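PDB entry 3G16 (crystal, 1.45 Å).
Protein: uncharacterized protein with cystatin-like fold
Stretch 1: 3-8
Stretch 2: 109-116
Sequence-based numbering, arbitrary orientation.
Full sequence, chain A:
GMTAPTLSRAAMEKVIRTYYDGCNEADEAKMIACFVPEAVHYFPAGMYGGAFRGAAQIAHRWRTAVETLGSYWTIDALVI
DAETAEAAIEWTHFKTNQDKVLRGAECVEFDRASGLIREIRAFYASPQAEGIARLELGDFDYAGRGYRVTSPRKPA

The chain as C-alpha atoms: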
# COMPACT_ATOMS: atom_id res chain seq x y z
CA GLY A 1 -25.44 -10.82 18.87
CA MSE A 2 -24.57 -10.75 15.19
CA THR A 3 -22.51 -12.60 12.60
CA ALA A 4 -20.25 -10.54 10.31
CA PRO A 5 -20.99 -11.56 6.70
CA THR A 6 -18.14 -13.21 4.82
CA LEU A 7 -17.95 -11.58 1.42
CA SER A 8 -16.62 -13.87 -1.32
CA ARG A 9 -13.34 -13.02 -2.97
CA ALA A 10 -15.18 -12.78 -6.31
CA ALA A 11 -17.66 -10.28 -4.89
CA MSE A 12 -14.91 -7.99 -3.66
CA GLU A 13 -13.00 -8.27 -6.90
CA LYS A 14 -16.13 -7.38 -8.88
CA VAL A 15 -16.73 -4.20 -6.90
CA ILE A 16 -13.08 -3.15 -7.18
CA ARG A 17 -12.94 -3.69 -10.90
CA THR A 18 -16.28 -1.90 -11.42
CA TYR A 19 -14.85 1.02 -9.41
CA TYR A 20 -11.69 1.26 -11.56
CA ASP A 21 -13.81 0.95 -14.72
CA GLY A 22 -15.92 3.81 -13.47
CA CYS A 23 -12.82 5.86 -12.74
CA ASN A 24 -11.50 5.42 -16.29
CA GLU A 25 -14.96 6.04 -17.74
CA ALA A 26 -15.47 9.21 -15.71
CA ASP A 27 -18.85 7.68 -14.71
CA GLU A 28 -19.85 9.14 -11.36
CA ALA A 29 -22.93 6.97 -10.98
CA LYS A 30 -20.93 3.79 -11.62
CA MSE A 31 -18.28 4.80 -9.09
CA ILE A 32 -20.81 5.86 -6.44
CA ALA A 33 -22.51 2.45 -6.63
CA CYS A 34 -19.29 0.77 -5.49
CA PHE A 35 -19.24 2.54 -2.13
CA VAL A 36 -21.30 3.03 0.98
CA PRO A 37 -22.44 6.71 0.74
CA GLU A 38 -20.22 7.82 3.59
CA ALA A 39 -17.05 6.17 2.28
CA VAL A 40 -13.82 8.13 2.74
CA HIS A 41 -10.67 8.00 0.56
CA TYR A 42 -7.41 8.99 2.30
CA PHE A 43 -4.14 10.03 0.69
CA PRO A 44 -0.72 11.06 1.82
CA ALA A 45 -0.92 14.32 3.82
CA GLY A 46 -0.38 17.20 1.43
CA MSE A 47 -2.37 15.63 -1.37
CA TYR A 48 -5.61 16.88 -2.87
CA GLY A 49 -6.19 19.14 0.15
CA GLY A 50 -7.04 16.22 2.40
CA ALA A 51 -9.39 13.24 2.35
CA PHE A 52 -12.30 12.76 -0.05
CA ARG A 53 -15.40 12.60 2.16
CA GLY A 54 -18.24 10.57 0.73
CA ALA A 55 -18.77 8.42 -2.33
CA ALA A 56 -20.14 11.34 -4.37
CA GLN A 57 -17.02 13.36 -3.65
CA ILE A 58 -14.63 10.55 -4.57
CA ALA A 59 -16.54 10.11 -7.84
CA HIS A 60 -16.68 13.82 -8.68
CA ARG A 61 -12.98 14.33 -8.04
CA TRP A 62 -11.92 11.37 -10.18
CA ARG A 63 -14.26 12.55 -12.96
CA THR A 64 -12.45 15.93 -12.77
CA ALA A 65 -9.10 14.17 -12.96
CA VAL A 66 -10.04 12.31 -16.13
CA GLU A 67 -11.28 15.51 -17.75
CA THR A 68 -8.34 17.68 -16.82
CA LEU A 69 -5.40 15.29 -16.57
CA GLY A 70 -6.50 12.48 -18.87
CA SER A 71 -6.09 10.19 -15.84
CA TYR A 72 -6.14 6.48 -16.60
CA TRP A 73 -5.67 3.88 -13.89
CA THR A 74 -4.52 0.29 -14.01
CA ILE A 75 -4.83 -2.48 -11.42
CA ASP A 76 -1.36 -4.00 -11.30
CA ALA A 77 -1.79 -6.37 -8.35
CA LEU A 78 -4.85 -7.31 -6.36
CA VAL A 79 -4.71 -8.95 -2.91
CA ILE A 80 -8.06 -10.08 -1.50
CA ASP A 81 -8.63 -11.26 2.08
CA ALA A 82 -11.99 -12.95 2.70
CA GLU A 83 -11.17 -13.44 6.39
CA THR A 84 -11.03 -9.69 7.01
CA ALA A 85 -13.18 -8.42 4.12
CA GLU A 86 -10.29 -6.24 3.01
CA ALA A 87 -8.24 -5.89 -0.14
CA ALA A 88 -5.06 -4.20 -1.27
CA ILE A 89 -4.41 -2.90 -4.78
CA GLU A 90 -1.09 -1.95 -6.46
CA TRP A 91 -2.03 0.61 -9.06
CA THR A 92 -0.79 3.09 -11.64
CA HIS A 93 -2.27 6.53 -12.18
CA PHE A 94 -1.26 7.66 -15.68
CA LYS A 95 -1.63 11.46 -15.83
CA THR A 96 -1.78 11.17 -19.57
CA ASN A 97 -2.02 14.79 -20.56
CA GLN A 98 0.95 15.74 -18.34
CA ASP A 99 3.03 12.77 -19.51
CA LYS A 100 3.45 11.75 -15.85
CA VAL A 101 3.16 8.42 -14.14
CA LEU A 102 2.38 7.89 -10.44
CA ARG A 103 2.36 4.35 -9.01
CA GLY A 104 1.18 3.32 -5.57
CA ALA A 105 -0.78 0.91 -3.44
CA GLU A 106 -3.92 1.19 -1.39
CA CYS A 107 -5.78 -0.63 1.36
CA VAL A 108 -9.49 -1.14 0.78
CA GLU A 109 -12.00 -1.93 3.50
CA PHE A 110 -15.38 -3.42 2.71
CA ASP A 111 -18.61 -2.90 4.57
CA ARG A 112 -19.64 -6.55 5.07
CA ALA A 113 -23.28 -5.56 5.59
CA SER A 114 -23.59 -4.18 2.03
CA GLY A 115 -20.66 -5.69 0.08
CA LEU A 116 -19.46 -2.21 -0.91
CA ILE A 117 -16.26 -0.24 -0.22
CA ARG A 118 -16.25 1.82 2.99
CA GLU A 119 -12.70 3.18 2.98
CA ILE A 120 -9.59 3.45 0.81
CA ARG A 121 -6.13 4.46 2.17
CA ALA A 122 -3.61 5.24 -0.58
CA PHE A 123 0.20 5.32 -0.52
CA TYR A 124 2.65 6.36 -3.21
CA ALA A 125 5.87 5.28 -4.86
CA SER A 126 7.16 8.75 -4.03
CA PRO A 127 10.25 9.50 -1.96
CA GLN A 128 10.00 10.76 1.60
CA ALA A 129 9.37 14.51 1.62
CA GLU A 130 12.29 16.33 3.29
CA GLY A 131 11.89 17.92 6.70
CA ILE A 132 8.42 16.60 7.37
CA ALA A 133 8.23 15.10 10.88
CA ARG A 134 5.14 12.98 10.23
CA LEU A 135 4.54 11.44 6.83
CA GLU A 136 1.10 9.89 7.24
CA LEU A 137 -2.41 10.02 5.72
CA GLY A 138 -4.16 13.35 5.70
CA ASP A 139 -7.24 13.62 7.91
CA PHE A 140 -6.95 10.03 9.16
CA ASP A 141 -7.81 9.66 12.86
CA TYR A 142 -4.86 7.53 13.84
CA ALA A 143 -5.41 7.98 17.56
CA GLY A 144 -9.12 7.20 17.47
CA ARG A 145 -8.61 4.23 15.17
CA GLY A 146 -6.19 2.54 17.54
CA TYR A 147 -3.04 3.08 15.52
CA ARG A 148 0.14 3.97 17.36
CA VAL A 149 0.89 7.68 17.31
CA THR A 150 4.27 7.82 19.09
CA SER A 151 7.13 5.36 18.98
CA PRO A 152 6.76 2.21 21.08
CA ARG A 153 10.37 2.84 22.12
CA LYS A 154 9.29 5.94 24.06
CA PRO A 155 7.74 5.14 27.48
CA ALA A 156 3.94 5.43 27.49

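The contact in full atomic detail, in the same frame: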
# COMPACT_ATOMS: atom_id res chain seq x y z
N THR A 3 -23.53 -11.84 13.28
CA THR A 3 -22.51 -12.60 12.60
C THR A 3 -22.05 -11.76 11.42
O THR A 3 -22.86 -11.39 10.55
CB THR A 3 -23.06 -13.94 12.11
OG1 THR A 3 -23.62 -14.67 13.20
CG2 THR A 3 -21.96 -14.76 11.43
N ALA A 4 -20.78 -11.35 11.40
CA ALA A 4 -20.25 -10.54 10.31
C ALA A 4 -20.30 -11.31 9.01
O ALA A 4 -19.75 -12.40 8.94
CB ALA A 4 -18.80 -10.15 10.63
N PRO A 5 -20.99 -10.79 7.97
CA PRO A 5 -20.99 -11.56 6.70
C PRO A 5 -19.59 -11.76 6.13
O PRO A 5 -18.78 -10.83 6.15
CB PRO A 5 -21.77 -10.65 5.73
CG PRO A 5 -22.68 -9.86 6.68
CD PRO A 5 -21.86 -9.60 7.87
N THR A 6 -19.34 -12.95 5.59
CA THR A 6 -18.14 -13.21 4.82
C THR A 6 -18.48 -12.92 3.36
O THR A 6 -19.33 -13.59 2.76
CB THR A 6 -17.68 -14.64 4.97
OG1 THR A 6 -17.30 -14.82 6.33
CG2 THR A 6 -16.49 -14.95 4.07
N LEU A 7 -17.84 -11.90 2.84
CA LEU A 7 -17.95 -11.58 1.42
C LEU A 7 -17.03 -12.54 0.66
O LEU A 7 -15.91 -12.82 1.11
CB LEU A 7 -17.49 -10.16 1.12
CG LEU A 7 -18.27 -9.10 1.85
CD1 LEU A 7 -17.74 -7.70 1.51
CD2 LEU A 7 -19.80 -9.16 1.59
N SER A 8 -17.49 -13.03 -0.49
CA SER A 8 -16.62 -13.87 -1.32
C SER A 8 -15.51 -13.05 -1.94
O SER A 8 -15.61 -11.83 -2.13
CB SER A 8 -17.43 -14.54 -2.43
OG SER A 8 -17.81 -13.60 -3.40
N GLU A 109 -11.12 -1.25 2.58
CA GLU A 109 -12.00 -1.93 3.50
C GLU A 109 -13.39 -2.04 2.92
O GLU A 109 -13.92 -1.07 2.41
CB GLU A 109 -12.12 -1.19 4.83
CG GLU A 109 -10.82 -1.00 5.59
CD GLU A 109 -11.01 -0.44 6.96
OE1 GLU A 109 -12.12 -0.03 7.33
OE2 GLU A 109 -9.96 -0.37 7.66
N PHE A 110 -13.99 -3.23 3.05
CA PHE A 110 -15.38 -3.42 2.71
C PHE A 110 -16.28 -3.33 3.92
O PHE A 110 -15.91 -3.69 5.03
CB PHE A 110 -15.58 -4.78 2.03
CG PHE A 110 -15.15 -4.77 0.60
CD1 PHE A 110 -13.80 -4.90 0.26
CD2 PHE A 110 -16.05 -4.59 -0.42
CE1 PHE A 110 -13.41 -4.86 -1.05
CE2 PHE A 110 -15.65 -4.57 -1.74
CZ PHE A 110 -14.34 -4.69 -2.05
N ASP A 111 -17.46 -2.81 3.65
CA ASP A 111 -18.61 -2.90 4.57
C ASP A 111 -19.24 -4.28 4.29
O ASP A 111 -19.86 -4.48 3.25
CB ASP A 111 -19.61 -1.80 4.28
CG ASP A 111 -20.88 -1.93 5.05
OD1 ASP A 111 -20.84 -2.14 6.29
OD2 ASP A 111 -21.94 -1.86 4.46
N ARG A 112 -19.10 -5.19 5.23
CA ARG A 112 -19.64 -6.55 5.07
C ARG A 112 -21.16 -6.57 4.93
O ARG A 112 -21.69 -7.44 4.24
CB ARG A 112 -19.24 -7.43 6.23
CG ARG A 112 -17.74 -7.67 6.40
CD ARG A 112 -17.49 -8.26 7.77
NE ARG A 112 -16.10 -8.56 8.09
CZ ARG A 112 -15.52 -9.73 7.87
NH1 ARG A 112 -16.15 -10.72 7.27
NH2 ARG A 112 -14.25 -9.94 8.26
N ALA A 113 -21.83 -5.60 5.56
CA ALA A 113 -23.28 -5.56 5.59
C ALA A 113 -23.88 -5.17 4.25
O ALA A 113 -25.07 -5.41 4.03
CB ALA A 113 -23.76 -4.58 6.69
N SER A 114 -23.10 -4.57 3.34
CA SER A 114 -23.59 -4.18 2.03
C SER A 114 -22.78 -4.77 0.88
O SER A 114 -23.30 -4.81 -0.24
CB SER A 114 -23.63 -2.65 1.89
OG SER A 114 -22.31 -2.12 1.87
N GLY A 115 -21.53 -5.16 1.10
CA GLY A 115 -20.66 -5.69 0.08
C GLY A 115 -20.00 -4.60 -0.74
O GLY A 115 -19.37 -4.87 -1.76
N LEU A 116 -20.03 -3.36 -0.22
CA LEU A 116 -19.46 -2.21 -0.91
C LEU A 116 -18.27 -1.65 -0.14
O LEU A 116 -18.04 -1.98 0.99
CB LEU A 116 -20.51 -1.14 -1.10
CG LEU A 116 -21.74 -1.70 -1.81
CD1 LEU A 116 -22.75 -0.40 -1.99
CD2 LEU A 116 -21.48 -2.25 -3.25
O HOH W 1 -14.95 -13.35 6.94

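A single direct hydrogen bond joins these two stretches, and it runs from a side chain to a backbone: Arg-112 reaches across the contact and donates a hydrogen bond from NH1 to the carbonyl oxygen of Pro-5, with 2.9 Å between Arg-112 NH1 and Pro-5 O and a nearly straight N-H...O angle of 163°. No backbone-to-backbone hydrogen bond links the two segments. The N-terminal segment, which has no regular secondary structure, instead lies against a turn more than one hundred residues later in the sequence, held by one long side chain and by apolar packing.

Arginine suits this place because it combines a flexible aliphatic stem with a planar, multidentate head. Its chi1 is m and its chi2 and chi3 are t, so the stem is extended, and chi4 of -91° turns the guanidinium out of line with it. Pro-5 O lies at the edge of the guanidinium, near its plane, where the N-H bonds point, whereas Ala-4 CB lies over one face, where a small methyl can sit without competing for those protons. The stem is used as well: Ala-4 CB is 3.7 Å from Arg-112 CD, and Pro-5 CD is 3.8 Å from Arg-112 CB. Proline lacks an amide hydrogen to donate, but its carbonyl remains a good acceptor and its ring offers an apolar surface to the arginine stem.

A water extends the polar link. The oxygen of water 1 accepts a hydrogen bond from Arg-112 NH1 at 2.9 Å and is also hydrogen-bonded to Thr-6 OG1 at 2.8 Å. The CA-to-CB bond of Thr-6 points away from the turn, yet its hydroxyl is still joined to the arginine through this solvent molecule. NH1 thus serves both the carbonyl and the water, while NH2 is satisfied elsewhere in the structure.

Leu-7 makes a second apolar contact, separate from the packing on the arginine stem. Its CA-to-CB bond points toward the second stretch, and its m,t rotamer places Leu-7 CD1 3.7 Å from Phe-110 CB. Both methyls lie against the backbone of the turn: Leu-7 CD1 is 3.8 Å and Leu-7 CD2 3.9 Å from Gly-115 CA, and Leu-7 CD2 is 3.7 Å from Arg-112 O. One methyl, CD1, thus reaches both Phe-110 and Gly-115. Phe-110, itself buried, presents its CB to the leucine, and the methyl meets its ring obliquely.

The turn that receives Leu-7 is braced internally. Gly-115 N donates to Asp-111 O at 2.8 Å, and Asp-111 N donates to Leu-116 O, also at 2.8 Å, so the chain folds back on itself. Ser-114 OG adds a short hydrogen bond to Asp-111 OD2, 2.6 Å away, using two polar side chains whose CA-to-CB bonds point away from the first stretch. Gly-115 has phi of +82°, which by itself favours glycine; an ideal CB would lie 3.9 Å from Leu-7 CD2, so packing against the leucine does not by itself require glycine.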